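Local atomic coordinates of SusD superfamily protein (PDB entry 3L22), a protein that probably binds carbohydrate at the bacterial outer membrane as a member of the SusD family, and can bind zinc ions. Residues V56-N61 with T65-Y70; F49-D54 with K275-D280. One frame throughout, in Å; residues are numbered along the deposited sequence.

Contact 1 of 2, residues V56-N61 with T65-Y70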
loop_
_atom_site.group_PDB
_atom_site.type_symbol
_atom_site.label_atom_id
_atom_site.label_comp_id
_atom_site.label_asym_id
_atom_site.label_seq_id
_atom_site.Cartn_x
_atom_site.Cartn_y
_atom_site.Cartn_z
ATOM N N VAL A 56 -2.929 14.858 3.114
ATOM C CA VAL A 56 -4.364 15.044 3.319
ATOM C C VAL A 56 -4.567 15.350 4.784
ATOM O O VAL A 56 -3.639 15.123 5.573
ATOM C CB VAL A 56 -5.171 13.791 2.866
ATOM C CG1 VAL A 56 -5.136 13.700 1.334
ATOM C CG2 VAL A 56 -4.679 12.480 3.527
ATOM N N ILE A 57 -5.744 15.915 5.117
ATOM C CA ILE A 57 -6.154 16.130 6.496
ATOM C C ILE A 57 -7.491 15.496 6.747
ATOM O O ILE A 57 -8.329 15.467 5.871
ATOM C CB ILE A 57 -6.259 17.626 6.895
ATOM C CG1 ILE A 57 -7.144 18.428 5.902
ATOM C CG2 ILE A 57 -4.886 18.170 7.006
ATOM C CD1 ILE A 57 -7.476 19.877 6.352
ATOM N N ASN A 58 -7.672 15.002 7.964
ATOM C CA ASN A 58 -8.917 14.426 8.410
ATOM C C ASN A 58 -9.562 15.463 9.324
ATOM O O ASN A 58 -9.024 15.772 10.384
ATOM C CB ASN A 58 -8.654 13.106 9.163
ATOM C CG ASN A 58 -9.928 12.354 9.506
ATOM O OD1 ASN A 58 -10.947 12.975 9.887
ATOM N ND2 ASN A 58 -9.892 11.006 9.366
ATOM N N ILE A 59 -10.693 16.015 8.900
ATOM C CA ILE A 59 -11.398 17.038 9.686
ATOM C C ILE A 59 -12.694 16.505 10.314
ATOM O O ILE A 59 -13.535 17.262 10.770
ATOM C CB ILE A 59 -11.612 18.359 8.872
ATOM C CG1 ILE A 59 -12.311 18.134 7.526
ATOM C CG2 ILE A 59 -10.264 19.090 8.645
ATOM C CD1 ILE A 59 -13.762 17.734 7.635
ATOM N N SER A 60 -12.856 15.197 10.369
ATOM C CA SER A 60 -14.155 14.610 10.758
ATOM C C SER A 60 -14.440 14.728 12.235
ATOM O O SER A 60 -15.616 14.700 12.619
ATOM C CB SER A 60 -14.218 13.123 10.396
ATOM O OG SER A 60 -13.260 12.337 11.112
ATOM N N ASN A 61 -13.384 14.834 13.055
ATOM C CA ASN A 61 -13.523 14.804 14.521
ATOM C C ASN A 61 -14.249 13.556 14.995
ATOM O O ASN A 61 -14.904 13.574 16.012
ATOM C CB ASN A 61 -14.255 16.056 15.042
ATOM C CG ASN A 61 -14.041 16.292 16.544
ATOM O OD1 ASN A 61 -12.960 16.053 17.062
ATOM N ND2 ASN A 61 -15.081 16.738 17.240
ATOM N N THR A 65 -14.450 7.487 11.750
ATOM C CA THR A 65 -13.858 7.746 10.434
ATOM C C THR A 65 -12.375 8.175 10.520
ATOM O O THR A 65 -11.958 9.125 9.887
ATOM C CB THR A 65 -14.722 8.721 9.624
ATOM O OG1 THR A 65 -14.878 9.931 10.355
ATOM C CG2 THR A 65 -16.104 8.104 9.331
ATOM N N LEU A 66 -11.592 7.420 11.286
ATOM C CA LEU A 66 -10.100 7.426 11.247
ATOM C C LEU A 66 -9.437 8.682 11.879
ATOM O O LEU A 66 -8.240 8.914 11.715
ATOM C CB LEU A 66 -9.571 7.148 9.816
ATOM C CG LEU A 66 -9.924 5.779 9.189
ATOM C CD1 LEU A 66 -9.378 5.619 7.757
ATOM C CD2 LEU A 66 -9.396 4.592 10.079
ATOM N N PHE A 67 -10.198 9.467 12.635
ATOM C CA PHE A 67 -9.631 10.656 13.235
ATOM C C PHE A 67 -8.436 10.368 14.125
ATOM O O PHE A 67 -7.469 11.118 14.094
ATOM C CB PHE A 67 -10.701 11.393 14.040
ATOM C CG PHE A 67 -10.369 12.799 14.369
ATOM C CD1 PHE A 67 -10.110 13.725 13.362
ATOM C CD2 PHE A 67 -10.396 13.231 15.693
ATOM C CE1 PHE A 67 -9.848 15.074 13.676
ATOM C CE2 PHE A 67 -10.143 14.571 16.021
ATOM C CZ PHE A 67 -9.860 15.493 15.006
ATOM N N ASN A 68 -8.503 9.301 14.913
ATOM C CA ASN A 68 -7.368 8.925 15.760
ATOM C C ASN A 68 -6.134 8.466 14.968
ATOM O O ASN A 68 -5.006 8.652 15.433
ATOM C CB ASN A 68 -7.736 7.847 16.787
ATOM C CG ASN A 68 -8.128 8.421 18.140
ATOM O OD1 ASN A 68 -7.941 9.609 18.421
ATOM N ND2 ASN A 68 -8.667 7.561 19.001
ATOM N N THR A 69 -6.337 7.893 13.788
ATOM C CA THR A 69 -5.205 7.560 12.937
ATOM C C THR A 69 -4.521 8.820 12.466
ATOM O O THR A 69 -3.293 8.926 12.557
ATOM C CB THR A 69 -5.608 6.706 11.738
ATOM O OG1 THR A 69 -6.111 5.469 12.224
ATOM C CG2 THR A 69 -4.382 6.468 10.806
ATOM N N TYR A 70 -5.304 9.788 11.984
ATOM C CA TYR A 70 -4.744 11.044 11.479
ATOM C C TYR A 70 -3.954 11.788 12.559
ATOM O O TYR A 70 -2.863 12.300 12.314
ATOM C CB TYR A 70 -5.821 11.984 10.920
ATOM C CG TYR A 70 -5.175 13.309 10.475
ATOM C CD1 TYR A 70 -4.419 13.377 9.293
ATOM C CD2 TYR A 70 -5.287 14.469 11.248
ATOM C CE1 TYR A 70 -3.770 14.559 8.911
ATOM C CE2 TYR A 70 -4.654 15.665 10.866
ATOM C CZ TYR A 70 -3.894 15.701 9.703
ATOM O OH TYR A 70 -3.269 16.867 9.330
HETATM O O HOH W 1 -1.924 16.610 7.103
#

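Contact 2 of 2, residues F49-D54 with K275-D280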
loop_
_atom_site.group_PDB
_atom_site.type_symbol
_atom_site.label_atom_id
_atom_site.label_comp_id
_atom_site.label_asym_id
_atom_site.label_seq_id
_atom_site.Cartn_x
_atom_site.Cartn_y
_atom_site.Cartn_z
ATOM N N PHE A 49 -3.127 4.590 5.617
ATOM C CA PHE A 49 -1.806 5.067 5.188
ATOM C C PHE A 49 -1.795 6.513 4.681
ATOM O O PHE A 49 -0.779 7.199 4.852
ATOM C CB PHE A 49 -1.120 4.052 4.271
ATOM C CG PHE A 49 -0.885 2.745 4.973
ATOM C CD1 PHE A 49 0.097 2.647 5.967
ATOM C CD2 PHE A 49 -1.688 1.649 4.729
ATOM C CE1 PHE A 49 0.303 1.455 6.665
ATOM C CE2 PHE A 49 -1.479 0.449 5.425
ATOM C CZ PHE A 49 -0.479 0.366 6.392
ATOM N N ASP A 50 -2.910 7.006 4.146
ATOM C CA ASP A 50 -3.023 8.423 3.836
ATOM C C ASP A 50 -3.261 9.249 5.065
ATOM O O ASP A 50 -2.693 10.333 5.182
ATOM C CB ASP A 50 -4.081 8.673 2.790
ATOM C CG ASP A 50 -3.643 8.125 1.425
ATOM O OD1 ASP A 50 -2.655 8.691 0.856
ATOM O OD2 ASP A 50 -4.200 7.090 0.992
ATOM N N ASN A 51 -4.097 8.761 5.977
ATOM C CA ASN A 51 -4.315 9.454 7.244
ATOM C C ASN A 51 -3.050 9.583 8.100
ATOM O O ASN A 51 -2.853 10.594 8.785
ATOM C CB ASN A 51 -5.419 8.765 8.049
ATOM C CG ASN A 51 -6.821 9.263 7.660
ATOM O OD1 ASN A 51 -7.338 10.188 8.279
ATOM N ND2 ASN A 51 -7.410 8.677 6.610
ATOM N N ARG A 52 -2.184 8.581 8.065
ATOM C CA ARG A 52 -0.913 8.667 8.773
ATOM C C ARG A 52 0.001 9.709 8.189
ATOM O O ARG A 52 0.767 10.323 8.929
ATOM C CB ARG A 52 -0.241 7.292 8.897
ATOM C CG ARG A 52 -0.982 6.420 9.888
ATOM C CD ARG A 52 -0.431 4.993 10.084
ATOM N NE ARG A 52 0.998 4.865 10.372
ATOM C CZ ARG A 52 1.598 5.067 11.545
ATOM N NH1 ARG A 52 0.926 5.457 12.631
ATOM N NH2 ARG A 52 2.917 4.867 11.635
ATOM N N GLY A 53 -0.135 9.976 6.904
ATOM C CA GLY A 53 0.632 10.984 6.229
ATOM C C GLY A 53 0.259 12.435 6.481
ATOM O O GLY A 53 -0.537 12.750 7.365
ATOM N N ASP A 54 0.832 13.298 5.651
ATOM C CA ASP A 54 0.857 14.721 5.850
ATOM C C ASP A 54 0.392 15.509 4.605
ATOM O O ASP A 54 0.557 16.737 4.526
ATOM C CB ASP A 54 2.294 15.122 6.226
ATOM C CG ASP A 54 3.321 14.724 5.145
ATOM O OD1 ASP A 54 2.926 14.167 4.094
ATOM O OD2 ASP A 54 4.534 14.934 5.356
ATOM N N LYS A 275 -16.470 16.251 4.146
ATOM C CA LYS A 275 -16.743 16.129 5.578
ATOM C C LYS A 275 -15.742 15.247 6.317
ATOM O O LYS A 275 -15.779 15.182 7.549
ATOM C CB LYS A 275 -18.151 15.581 5.789
ATOM C CG LYS A 275 -19.249 16.554 5.274
ATOM C CD LYS A 275 -20.654 16.019 5.529
ATOM C CE LYS A 275 -21.724 16.992 5.023
ATOM N NZ LYS A 275 -23.052 16.292 4.948
ATOM N N ILE A 276 -14.868 14.557 5.588
ATOM C CA ILE A 276 -13.888 13.704 6.248
ATOM C C ILE A 276 -12.483 14.112 5.852
ATOM O O ILE A 276 -11.828 14.809 6.642
ATOM C CB ILE A 276 -14.161 12.180 6.046
ATOM C CG1 ILE A 276 -15.604 11.837 6.472
ATOM C CG2 ILE A 276 -13.115 11.336 6.827
ATOM C CD1 ILE A 276 -16.038 10.407 6.136
HETATM N N MSE A 277 -12.020 13.686 4.659
HETATM C CA MSE A 277 -10.684 13.990 4.180
HETATM C C MSE A 277 -10.736 15.193 3.238
HETATM O O MSE A 277 -11.643 15.293 2.404
HETATM C CB MSE A 277 -10.063 12.820 3.426
HETATM C CG MSE A 277 -10.117 11.477 4.127
HETATM SE SE MSE A 277 -9.327 11.426 5.873
HETATM C CE MSE A 277 -7.516 11.889 5.355
ATOM N N LEU A 278 -9.752 16.081 3.400
ATOM C CA LEU A 278 -9.457 17.158 2.463
ATOM C C LEU A 278 -7.972 17.083 2.117
ATOM O O LEU A 278 -7.166 16.453 2.827
ATOM C CB LEU A 278 -9.787 18.513 3.083
ATOM C CG LEU A 278 -11.238 18.844 3.467
ATOM C CD1 LEU A 278 -11.309 20.199 4.272
ATOM C CD2 LEU A 278 -12.114 18.890 2.154
ATOM N N ILE A 279 -7.610 17.734 1.025
ATOM C CA ILE A 279 -6.219 17.969 0.690
ATOM C C ILE A 279 -5.649 18.929 1.741
ATOM O O ILE A 279 -6.307 19.923 2.074
ATOM C CB ILE A 279 -6.072 18.636 -0.669
ATOM C CG1 ILE A 279 -6.655 17.749 -1.791
ATOM C CG2 ILE A 279 -4.557 18.987 -0.941
ATOM C CD1 ILE A 279 -6.793 18.482 -3.105
ATOM N N ASP A 280 -4.454 18.634 2.276
ATOM C CA ASP A 280 -3.737 19.597 3.145
ATOM C C ASP A 280 -3.058 20.659 2.299
ATOM O O ASP A 280 -1.871 20.531 1.919
ATOM C CB ASP A 280 -2.716 18.908 4.055
ATOM C CG ASP A 280 -2.145 19.853 5.116
ATOM O OD1 ASP A 280 -2.219 21.096 4.953
ATOM O OD2 ASP A 280 -1.653 19.329 6.137
HETATM O O HOH W 2 1.033 18.762 6.317
#

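Contact 1 of 2, residues V56-N61 with T65-Y70
Asn58 ends a short strand with an Asx turn and reaches across to Thr65, just before the N-cap of helix 67-70. Its amide does both jobs. Asn58 ND2 gives a hydrogen bond to Thr65 O at 2.8 Å. The bond is nearly straight (167°), and the acceptor lies in the amide plane. OD1 takes two hydrogen bonds from Ser60. Ser60 N donates to Asn58 OD1 at 3.0 Å. Ser60 OG donates to Asn58 OD1 on a lone pair. The amide is therefore held from both ends and cannot easily rotate. With CG anti to the backbone N (chi1 -173°), ND2 is placed beside Thr65 O.

The tightly packed side is buried around Asn58 and Tyr70. Asn58 CB packs against Tyr70 CB at 3.5 Å. The backbone N of Asn58 sits 3.8 Å above the centre of one face of the Tyr70 ring. Lys408 makes a cation-pi contact with the same ring. Asn58 O meets the edge of the Phe67 ring.

The solvent side is at Asn61, which is exposed. Even at this margin one contact is close: Asn61 CA lies 3.5 Å above the centroid of the Phe67 ring in a CH-pi contact.

At the other end, one water joins strand and helix. It donates to Val56 O at 2.7 Å and accepts from Tyr70 OH at 2.6 Å, in the plane of the tyrosine ring.

Contact 2 of 2, residues F49-D54 with K275-D280
The flat side-chain amide of Asn51 has the selenomethionine Met277 on one side and Leu66 on the other. Met277 CE stands above one face, off centre, at 3.6 Å from Asn51 CG. Its selenium lies much closer to the amide plane, beyond the oxygen and nitrogen. SE is 3.4 Å from both Asn51 OD1 and Asn51 ND2, so it favours neither. Leu66 CB covers the opposite face at 4.1 Å from Asn51 CG. The polar ends of the amide are used elsewhere. OD1 accepts a hydrogen bond from Asn58 ND2, which is tilted out of the plane on the Leu66 side. ND2 bonds to Leu47 O, one turn back in helix 44-52.

Met277 reaches the amide through a folded chain. It is bent at chi2 (-56°) and again at chi3 (-62°), which brings SE and CE together against Asn51. This is van der Waals packing, with no hydrogen bond across it. It sets the last turn of helix 44-52 against strand 277-279, which pairs antiparallel with strand 56-58. Tyr270 and Tyr271 of helix 267-271 also touch Met277.

The second meeting point is polar. Asp54 O and Asp280 OD2 are 3.8 Å apart and do not bond directly. A water donates to both, at 2.7 Å to Asp54 O and 2.8 Å to Asp280 OD2. Asp280 OD1 accepts from Ser283 N. The Asp54 side chain leaves the backbone away from the strand, and its OD1 forms a salt bridge with Arg395.

Both oxygens facing each other here are acceptors, and the two protons of the water let them lie close. The donors at OD1 and OD2 would probably help keep the buried Asp280 ionised.

The two contacts meet at the sheet of strands 56-58 and 277-279. Contact 1 uses the first strand and contact 2 the second, and backbone bonds such as Ile57 N to Leu278 O join them. Contact 1 is local in sequence and only partly buried. It is the larger interface and has a direct hydrogen bond and aromatic rings. Contact 2 is smaller and buried, joins parts of the chain more than 200 residues apart, and relies on side-chain packing and a water. Contact 1 is nested inside the loop that contact 2 closes. Asn51 and Asn58 bond to each other and so connect the two.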